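PDB 4Z8T: AvrRxo1-ORF1 from Xanthomonas oryzae pv. oryzicola, which is a type III effector with a polynucleotide kinase domain of P-loop (zeta toxin-like) type and probably acts as a kinase inside the host plant cell. Local coordinates for residues 284-289 with 317-323. Coordinates in Å, arbitrary orientation, origin at the centre of the assembly. Residues are numbered along the deposited sequence.
Sequences LADKVI and YSGKSWS
In the loop leading into helix 291-298, residues 287-289 run extended and antiparallel to Lys320 and Ser321, with Val288 and Ser321 as a single non-hydrogen-bonded bridge (CA-CA 4.0 Å); 284-286 turn helically before them. Tyr317 opens a type II turn closed by Lys320 N to Tyr317 O (3.1 Å); its CB lies 4.1 Å from Ile289 CD1, while its hydroxyl bonds His329. Ser318 sets its CA 3.5 Å from Ile289 O. Gly319, at phi 89°, psi -11°, fills the turn position where a CB would strike the preceding carbonyl, and its N donates to Ile289 O (2.8 Å). Lys320 O accepts Ile289 N (2.8 Å), flanking the bridge. Ser321, chi1 p, is the N-cap of helix 322-331: OG takes Ala324 N, and CA sits 3.1 Å from Lys287 O. Trp322 N donates to that same Lys287 O (2.9 Å), the other flank. Its indole, chi1 m, receives Ile289 over one face (Ile289 CD1 to Trp322 CE3 4.0 Å), with Leu284 CG 3.8 Å from Trp322 CD1; Leu193 and Leu197 of helix 189-198 also touch the ring. Ser323 N reaches Ala285 O (3.0 Å). Two first-turn amides thus find loop carbonyls, so backbone bonds tie the loop before helix 291-298 to the start of helix 322-331.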
loop_
_atom_site.group_PDB
_atom_site.type_symbol
_atom_site.label_atom_id
_atom_site.label_comp_id
_atom_site.label_asym_id
_atom_site.label_seq_id
_atom_site.Cartn_x
_atom_site.Cartn_y
_atom_site.Cartn_z
ATOM N N LEU A 284 2.054 11.808 4.516
ATOM C CA LEU A 284 3.508 11.802 4.618
ATOM C C LEU A 284 4.045 13.197 4.920
ATOM O O LEU A 284 5.157 13.348 5.426
ATOM C CB LEU A 284 4.134 11.265 3.329
ATOM C CG LEU A 284 5.626 10.932 3.388
ATOM C CD1 LEU A 284 5.880 9.771 4.338
ATOM C CD2 LEU A 284 6.163 10.620 2.000
ATOM N N ALA A 285 3.247 14.212 4.607
ATOM C CA ALA A 285 3.640 15.598 4.844
ATOM C C ALA A 285 3.902 15.861 6.325
ATOM O O ALA A 285 4.768 16.672 6.679
ATOM C CB ALA A 285 2.584 16.542 4.324
ATOM N N ASP A 286 3.161 15.166 7.184
ATOM C CA ASP A 286 3.247 15.398 8.629
ATOM C C ASP A 286 4.232 14.476 9.353
ATOM O O ASP A 286 4.502 14.661 10.544
ATOM C CB ASP A 286 1.856 15.292 9.272
ATOM C CG ASP A 286 0.894 16.354 8.768
ATOM O OD1 ASP A 286 1.335 17.492 8.509
ATOM O OD2 ASP A 286 -0.310 16.048 8.630
ATOM N N LYS A 287 4.764 13.485 8.645
ATOM C CA LYS A 287 5.753 12.571 9.214
ATOM C C LYS A 287 6.998 13.326 9.696
ATOM O O LYS A 287 7.580 14.127 8.957
ATOM C CB LYS A 287 6.149 11.513 8.180
ATOM C CG LYS A 287 7.185 10.528 8.658
ATOM C CD LYS A 287 6.672 9.743 9.853
ATOM C CE LYS A 287 7.731 8.803 10.413
ATOM N NZ LYS A 287 8.876 9.533 11.028
ATOM N N VAL A 288 7.405 13.075 10.938
ATOM C CA VAL A 288 8.542 13.787 11.508
ATOM C C VAL A 288 9.868 13.098 11.220
ATOM O O VAL A 288 10.011 11.885 11.399
ATOM C CB VAL A 288 8.366 13.984 13.033
ATOM C CG1 VAL A 288 9.667 14.472 13.668
ATOM C CG2 VAL A 288 7.250 14.971 13.295
ATOM N N ILE A 289 10.843 13.879 10.769
ATOM C CA ILE A 289 12.187 13.364 10.576
ATOM C C ILE A 289 12.835 13.142 11.939
ATOM O O ILE A 289 13.315 14.098 12.566
ATOM C CB ILE A 289 13.029 14.340 9.752
ATOM C CG1 ILE A 289 12.390 14.549 8.380
ATOM C CG2 ILE A 289 14.458 13.837 9.597
ATOM C CD1 ILE A 289 13.028 15.701 7.593
ATOM N N TYR A 317 17.345 18.934 9.507
ATOM C CA TYR A 317 15.925 19.152 9.726
ATOM C C TYR A 317 15.329 18.148 10.710
ATOM O O TYR A 317 14.127 17.891 10.700
ATOM C CB TYR A 317 15.185 19.145 8.378
ATOM C CG TYR A 317 15.686 20.246 7.473
ATOM C CD1 TYR A 317 15.242 21.552 7.640
ATOM C CD2 TYR A 317 16.636 19.994 6.492
ATOM C CE1 TYR A 317 15.707 22.569 6.839
ATOM C CE2 TYR A 317 17.109 21.015 5.682
ATOM C CZ TYR A 317 16.635 22.297 5.863
ATOM O OH TYR A 317 17.102 23.321 5.074
ATOM N N SER A 318 16.171 17.603 11.581
ATOM C CA SER A 318 15.709 16.664 12.599
ATOM C C SER A 318 14.621 17.317 13.460
ATOM O O SER A 318 14.749 18.481 13.849
ATOM C CB SER A 318 16.884 16.216 13.471
ATOM O OG SER A 318 16.617 14.966 14.083
ATOM N N GLY A 319 13.544 16.585 13.727
ATOM C CA GLY A 319 12.437 17.108 14.512
ATOM C C GLY A 319 11.342 17.817 13.733
ATOM O O GLY A 319 10.278 18.129 14.280
ATOM N N LYS A 320 11.603 18.094 12.457
ATOM C CA LYS A 320 10.619 18.742 11.601
ATOM C C LYS A 320 9.881 17.711 10.742
ATOM O O LYS A 320 10.421 16.637 10.449
ATOM C CB LYS A 320 11.303 19.788 10.712
ATOM C CG LYS A 320 11.932 20.951 11.489
ATOM C CD LYS A 320 12.388 22.075 10.552
ATOM C CE LYS A 320 12.782 23.341 11.326
ATOM N NZ LYS A 320 13.918 23.100 12.266
ATOM N N SER A 321 8.652 18.035 10.354
ATOM C CA SER A 321 7.896 17.182 9.433
ATOM C C SER A 321 8.517 17.302 8.054
ATOM O O SER A 321 9.230 18.270 7.787
ATOM C CB SER A 321 6.434 17.608 9.355
ATOM O OG SER A 321 6.288 18.896 8.771
ATOM N N TRP A 322 8.240 16.350 7.166
ATOM C CA TRP A 322 8.710 16.490 5.785
ATOM C C TRP A 322 8.269 17.830 5.195
ATOM O O TRP A 322 9.033 18.493 4.506
ATOM C CB TRP A 322 8.156 15.372 4.897
ATOM C CG TRP A 322 8.837 14.044 4.969
ATOM C CD1 TRP A 322 8.261 12.846 5.310
ATOM C CD2 TRP A 322 10.200 13.749 4.644
ATOM N NE1 TRP A 322 9.181 11.838 5.221
ATOM C CE2 TRP A 322 10.382 12.360 4.819
ATOM C CE3 TRP A 322 11.281 14.519 4.215
ATOM C CZ2 TRP A 322 11.604 11.735 4.595
ATOM C CZ3 TRP A 322 12.492 13.899 3.992
ATOM C CH2 TRP A 322 12.646 12.521 4.177
ATOM N N SER A 323 7.026 18.227 5.454
ATOM C CA SER A 323 6.503 19.469 4.899
ATOM C C SER A 323 7.268 20.678 5.428
ATOM O O SER A 323 7.700 21.531 4.663
ATOM C CB SER A 323 5.016 19.609 5.218
ATOM O OG SER A 323 4.507 20.801 4.657
HETATM O O HOH W 1 3.825 19.678 9.417
#